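Local coordinates for HhaI Restriction Endonuclease (Haemophilus parahaemolyticus, PDB 6UKF), which probably cleaves DNA as a type II restriction endonuclease recognising the sequence GCGC, and is captured here bound to its cognate DNA, at residues Q87-N92 with K104-P109; S151-I156 with N229-I234. One frame throughout, in Å; residues are numbered along the deposited sequence.

Contact 1 of 2, residues Q87-N92 with K104-P109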
# COMPACT_ATOMS: atom_id res chain seq x y z
N GLN A 87 -3.47 20.10 10.61
CA GLN A 87 -4.09 21.30 11.14
C GLN A 87 -5.61 21.22 11.03
O GLN A 87 -6.33 21.53 11.99
CB GLN A 87 -3.56 22.52 10.39
CG GLN A 87 -4.26 23.82 10.72
CD GLN A 87 -3.64 25.00 10.02
OE1 GLN A 87 -2.42 25.11 9.94
NE2 GLN A 87 -4.48 25.89 9.51
N PHE A 88 -6.11 20.80 9.87
CA PHE A 88 -7.56 20.69 9.71
C PHE A 88 -8.14 19.70 10.71
O PHE A 88 -9.15 19.98 11.37
CB PHE A 88 -7.92 20.27 8.29
CG PHE A 88 -9.39 20.08 8.10
CD1 PHE A 88 -9.98 18.85 8.33
CD2 PHE A 88 -10.19 21.14 7.73
CE1 PHE A 88 -11.33 18.68 8.17
CE2 PHE A 88 -11.55 20.98 7.57
CZ PHE A 88 -12.12 19.74 7.79
N MET A 89 -7.52 18.53 10.84
CA MET A 89 -8.04 17.52 11.76
C MET A 89 -7.96 18.01 13.21
O MET A 89 -8.88 17.76 14.00
CB MET A 89 -7.27 16.22 11.59
CG MET A 89 -7.53 15.53 10.27
SD MET A 89 -6.52 14.07 10.03
CE MET A 89 -7.01 13.06 11.43
N SER A 90 -6.88 18.70 13.56
CA SER A 90 -6.72 19.18 14.93
C SER A 90 -7.72 20.29 15.25
O SER A 90 -8.29 20.32 16.34
CB SER A 90 -5.29 19.66 15.15
OG SER A 90 -4.38 18.58 15.04
N GLU A 91 -7.94 21.21 14.31
CA GLU A 91 -8.94 22.25 14.51
C GLU A 91 -10.35 21.67 14.56
O GLU A 91 -11.26 22.32 15.07
CB GLU A 91 -8.81 23.32 13.42
CG GLU A 91 -7.46 24.03 13.44
CD GLU A 91 -7.36 25.18 12.43
OE1 GLU A 91 -6.67 26.11 12.72
OE2 GLU A 91 -8.01 25.11 11.28
N ASN A 92 -10.54 20.45 14.06
CA ASN A 92 -11.79 19.71 14.13
C ASN A 92 -11.61 18.44 14.95
O ASN A 92 -12.15 17.38 14.63
CB ASN A 92 -12.31 19.38 12.73
CG ASN A 92 -12.71 20.62 11.96
OD1 ASN A 92 -13.79 21.17 12.17
ND2 ASN A 92 -11.85 21.07 11.06
N LYS A 104 -13.27 8.46 8.42
CA LYS A 104 -13.93 9.74 8.22
C LYS A 104 -13.16 10.53 7.18
O LYS A 104 -11.96 10.76 7.33
CB LYS A 104 -14.07 10.55 9.51
CG LYS A 104 -14.85 11.84 9.30
CD LYS A 104 -15.25 12.51 10.61
CE LYS A 104 -16.44 11.82 11.25
NZ LYS A 104 -16.91 12.53 12.47
N ILE A 105 -13.87 10.95 6.13
CA ILE A 105 -13.24 11.65 5.02
C ILE A 105 -12.78 13.02 5.48
O ILE A 105 -13.33 13.62 6.42
CB ILE A 105 -14.26 11.74 3.87
CG1 ILE A 105 -13.58 12.15 2.56
CG2 ILE A 105 -15.38 12.71 4.23
CD1 ILE A 105 -14.34 11.67 1.34
N ILE A 106 -11.75 13.53 4.82
CA ILE A 106 -11.16 14.83 5.12
C ILE A 106 -11.51 15.77 3.97
O ILE A 106 -11.03 15.58 2.84
CB ILE A 106 -9.65 14.72 5.33
CG1 ILE A 106 -9.36 13.86 6.56
CG2 ILE A 106 -9.04 16.11 5.49
CD1 ILE A 106 -8.00 13.19 6.56
N PRO A 107 -12.37 16.79 4.19
CA PRO A 107 -12.88 17.64 3.11
C PRO A 107 -11.98 18.83 2.78
O PRO A 107 -12.45 19.97 2.66
CB PRO A 107 -14.23 18.11 3.66
CG PRO A 107 -13.96 18.25 5.13
CD PRO A 107 -13.04 17.09 5.47
N LEU A 108 -10.70 18.59 2.63
CA LEU A 108 -9.81 19.64 2.16
C LEU A 108 -9.77 19.65 0.64
O LEU A 108 -10.19 18.69 -0.01
CB LEU A 108 -8.40 19.41 2.71
CG LEU A 108 -8.21 19.80 4.18
CD1 LEU A 108 -6.85 19.32 4.67
CD2 LEU A 108 -8.36 21.30 4.36
N PRO A 109 -9.28 20.73 0.04
CA PRO A 109 -9.18 20.77 -1.42
C PRO A 109 -8.38 19.59 -1.95
O PRO A 109 -7.35 19.21 -1.39
CB PRO A 109 -8.47 22.10 -1.70
CG PRO A 109 -8.84 22.95 -0.53
CD PRO A 109 -8.86 22.01 0.65
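The carbonyl oxygen of F88, whose ring meets I106, P107 and L108, is gripped twice by N92: the side-chain amide bonds to it (ND2 to F88 O 2.9 Å, N-H...O angle 156°), and the backbone N of N92 adds a weak bond to the same F88 O at 3.1 Å. Folded back over the end of the helix, the amide also brings N92 ND2 over the centre of the F88 ring, 3.4 Å above its plane. F88 points its CB toward 104-109, and with CG anti to the backbone N (chi1 177°) the ring lies beside I106, P107 and L108. Its far end meets the proline, F88 CZ to P107 CG 3.6 Å, the two side chains crossing at about a right angle. This packs the last turn of helix 80-91 against the connection from edge strand 104-105 to helix 110-123. P107 is the centre of an inverse gamma turn, closed by a weak L108 N to I106 O bond of 3.0 Å, and its neighbours I106 and L108 also touch the F88 ring. L108 comes in with CD2, 3.8 Å from F88 CD2, while I106 CG2 stands 4.1 Å from F88 CD1. The other branch of I106 serves the neighbouring helix residue, its CD1 lying 3.9 Å from M89 SD. Y96 also packs on F88, I106 and P107, and F113 on I106 and L108.

Contact 2 of 2, residues S151-I156 with N229-I234. With CA (calcium ion), chain R; EDO (1,2-ethanediol), chain F; nucleotides of chain C.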
# COMPACT_ATOMS: atom_id res chain seq x y z
N SER A 151 -9.12 11.19 -2.98
CA SER A 151 -9.79 11.48 -1.72
C SER A 151 -8.90 11.02 -0.58
O SER A 151 -7.91 10.30 -0.77
CB SER A 151 -11.17 10.82 -1.63
OG SER A 151 -11.06 9.41 -1.57
N CYS A 152 -9.25 11.45 0.63
CA CYS A 152 -8.41 11.24 1.80
C CYS A 152 -9.30 10.94 2.99
O CYS A 152 -10.29 11.64 3.23
CB CYS A 152 -7.58 12.50 2.06
SG CYS A 152 -6.56 12.45 3.52
N THR A 153 -8.96 9.88 3.73
CA THR A 153 -9.72 9.51 4.92
C THR A 153 -8.76 9.18 6.05
O THR A 153 -7.59 8.88 5.85
CB THR A 153 -10.66 8.34 4.65
OG1 THR A 153 -11.66 8.28 5.68
CG2 THR A 153 -9.90 7.01 4.60
N TYR A 154 -9.29 9.27 7.27
CA TYR A 154 -8.59 8.88 8.49
C TYR A 154 -9.31 7.65 9.03
O TYR A 154 -10.49 7.73 9.39
CB TYR A 154 -8.63 10.02 9.50
CG TYR A 154 -7.85 9.79 10.78
CD1 TYR A 154 -6.51 9.44 10.76
CD2 TYR A 154 -8.46 9.96 12.01
CE1 TYR A 154 -5.80 9.25 11.94
CE2 TYR A 154 -7.77 9.78 13.19
CZ TYR A 154 -6.44 9.42 13.15
OH TYR A 154 -5.76 9.24 14.33
N ARG A 155 -8.61 6.52 9.06
CA ARG A 155 -9.25 5.28 9.47
C ARG A 155 -8.26 4.38 10.20
O ARG A 155 -7.06 4.42 9.94
CB ARG A 155 -9.85 4.51 8.28
CG ARG A 155 -8.84 3.91 7.29
CD ARG A 155 -9.59 3.21 6.17
NE ARG A 155 -8.75 2.71 5.09
CZ ARG A 155 -8.27 1.46 5.02
NH1 ARG A 155 -8.54 0.58 5.97
NH2 ARG A 155 -7.52 1.11 3.98
N ILE A 156 -8.80 3.58 11.12
CA ILE A 156 -8.03 2.50 11.72
C ILE A 156 -7.65 1.52 10.63
O ILE A 156 -8.51 1.03 9.88
CB ILE A 156 -8.87 1.79 12.79
CG1 ILE A 156 -9.21 2.74 13.94
CG2 ILE A 156 -8.15 0.54 13.29
CD1 ILE A 156 -10.24 2.18 14.90
N ASN A 229 -4.57 5.85 10.44
CA ASN A 229 -3.73 6.57 9.47
C ASN A 229 -4.58 7.42 8.53
O ASN A 229 -5.71 7.02 8.17
CB ASN A 229 -2.86 5.62 8.64
CG ASN A 229 -3.54 4.31 8.26
OD1 ASN A 229 -2.98 3.23 8.45
ND2 ASN A 229 -4.75 4.39 7.70
N VAL A 230 -4.05 8.58 8.20
CA VAL A 230 -4.49 9.28 7.01
C VAL A 230 -4.04 8.47 5.81
O VAL A 230 -2.88 8.05 5.74
CB VAL A 230 -3.89 10.69 6.99
CG1 VAL A 230 -4.22 11.40 5.69
CG2 VAL A 230 -4.37 11.49 8.19
N ILE A 231 -4.95 8.21 4.88
CA ILE A 231 -4.65 7.33 3.76
C ILE A 231 -5.41 7.82 2.54
O ILE A 231 -6.56 8.24 2.63
CB ILE A 231 -4.93 5.85 4.12
CG1 ILE A 231 -4.58 4.93 2.95
CG2 ILE A 231 -6.37 5.66 4.57
CD1 ILE A 231 -4.37 3.50 3.36
N PHE A 232 -4.74 7.78 1.39
CA PHE A 232 -5.25 8.36 0.16
C PHE A 232 -5.79 7.28 -0.76
O PHE A 232 -5.19 6.21 -0.91
CB PHE A 232 -4.14 9.15 -0.53
CG PHE A 232 -3.61 10.27 0.31
CD1 PHE A 232 -2.52 10.08 1.14
CD2 PHE A 232 -4.24 11.50 0.31
CE1 PHE A 232 -2.06 11.10 1.94
CE2 PHE A 232 -3.78 12.53 1.11
CZ PHE A 232 -2.68 12.33 1.92
N SER A 233 -6.93 7.57 -1.37
CA SER A 233 -7.54 6.71 -2.37
C SER A 233 -7.58 7.45 -3.70
O SER A 233 -7.79 8.67 -3.74
CB SER A 233 -8.96 6.31 -1.97
OG SER A 233 -8.92 5.44 -0.85
N ILE A 234 -7.36 6.72 -4.78
CA ILE A 234 -7.33 7.30 -6.11
C ILE A 234 -8.22 6.49 -7.04
O ILE A 234 -8.35 5.27 -6.90
CB ILE A 234 -5.89 7.43 -6.66
CG1 ILE A 234 -5.25 6.05 -6.89
CG2 ILE A 234 -5.04 8.26 -5.71
CD1 ILE A 234 -3.86 6.12 -7.51
CA CA R . -11.33 8.08 0.91
C1 EDO F . -11.18 8.00 -4.95
O1 EDO F . -11.83 8.03 -3.68
C2 EDO F . -11.06 9.41 -5.50
O2 EDO F . -12.36 10.00 -5.64
P DT C 4 -16.21 -1.88 8.72
OP1 DT C 4 -16.88 -2.87 9.60
OP2 DT C 4 -15.97 -0.51 9.22
O5' DT C 4 -14.83 -2.50 8.25
C5' DT C 4 -14.83 -3.79 7.67
C4' DT C 4 -13.45 -4.15 7.19
O4' DT C 4 -13.15 -3.43 6.00
C3' DT C 4 -12.32 -3.83 8.17
O3' DT C 4 -12.02 -5.04 8.89
C2' DT C 4 -11.17 -3.30 7.29
C1' DT C 4 -11.75 -3.32 5.87
N1 DT C 4 -11.50 -2.10 5.05
C2 DT C 4 -10.74 -2.21 3.91
O2 DT C 4 -10.21 -3.25 3.56
N3 DT C 4 -10.61 -1.05 3.20
C4 DT C 4 -11.16 0.18 3.50
O4 DT C 4 -10.99 1.17 2.80
C5 DT C 4 -11.97 0.22 4.69
C7 DT C 4 -12.62 1.49 5.11
C6 DT C 4 -12.11 -0.91 5.40
P DG C 5 -10.85 -5.11 9.99
OP1 DG C 5 -11.27 -6.16 10.95
OP2 DG C 5 -10.52 -3.76 10.49
O5' DG C 5 -9.63 -5.70 9.17
C5' DG C 5 -9.76 -6.94 8.50
C4' DG C 5 -8.47 -7.27 7.81
O4' DG C 5 -8.28 -6.37 6.68
C3' DG C 5 -7.24 -7.08 8.70
O3' DG C 5 -6.26 -8.04 8.42
C2' DG C 5 -6.79 -5.67 8.32
C1' DG C 5 -7.02 -5.74 6.81
N9 DG C 5 -7.02 -4.46 6.13
C8 DG C 5 -7.63 -3.29 6.51
N7 DG C 5 -7.41 -2.31 5.68
C5 DG C 5 -6.61 -2.88 4.69
C6 DG C 5 -6.04 -2.30 3.52
O6 DG C 5 -6.14 -1.14 3.11
N1 DG C 5 -5.29 -3.23 2.81
C2 DG C 5 -5.11 -4.54 3.17
N2 DG C 5 -4.35 -5.29 2.35
N3 DG C 5 -5.63 -5.09 4.26
C4 DG C 5 -6.36 -4.20 4.96
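C152 and V230 press together on the tightly packed face of these two strands, C152 SG lying 3.4 Å from V230 CG1. The sulfur sits anti to its backbone N (chi1 177°) and also stands obliquely to the F232 ring, 36° off its normal, with SG 3.7 Å from F232 CE2, a Cys sulfur-aromatic contact. The Y154 ring turns an edge to V230 N, and V230 CG2 touches Y154 CD1; the Y154 hydroxyl bonds to L59 O, while W116 stacks on F232. The strands are antiparallel neighbours in a five-stranded sheet, joined by six backbone hydrogen bonds in the pairs S151-S233, T153-I231 and R155-N229. The face carrying those pairs is more open at its S151 end: S151, T153 and S233 are partly exposed, and S151 OG reaches the calcium ion at 2.8 Å and hydrogen-bonds O1 of a 1,2-ethanediol. T153 also belongs to the calcium site. At the other end the same face meets DNA. R155, extended from CG to NE, passes I231 CG2 and holds guanine DG5 of chain C with two bonds: NH1 to N7 at 3.1 Å, almost straight at 178°, and NH2 to O6 at 2.8 Å. This is the classic bidentate arginine reading of a guanine's major-groove edge. R155 NH2 also bonds to Q53 OE1, and C4 of DT4 of chain C lies 3.5 Å above the centre of the guanidinium plane.

In the fold
Contacts 1 and 2 meet along one strand boundary, for 104-105 is the edge strand beside 148-156, which in turn pairs with 228-236. Their centres are about 11 Å apart. A probable hydrogen bond joins I106 N to C152 O at 2.9 Å, and another probable one joins T153 OG1, in the conformer given, to K104 O at 3.0 Å. On the buried side, M89 CE packs on Y154 CG at 3.4 Å, carrying helix 80-91 onto the sheet. Contact 2 supplies the groups that touch calcium and DNA; contact 1 stays farther off, its nearest atom about 8 Å from the nucleic acid and the I106 side chain about 8 Å from the calcium ion.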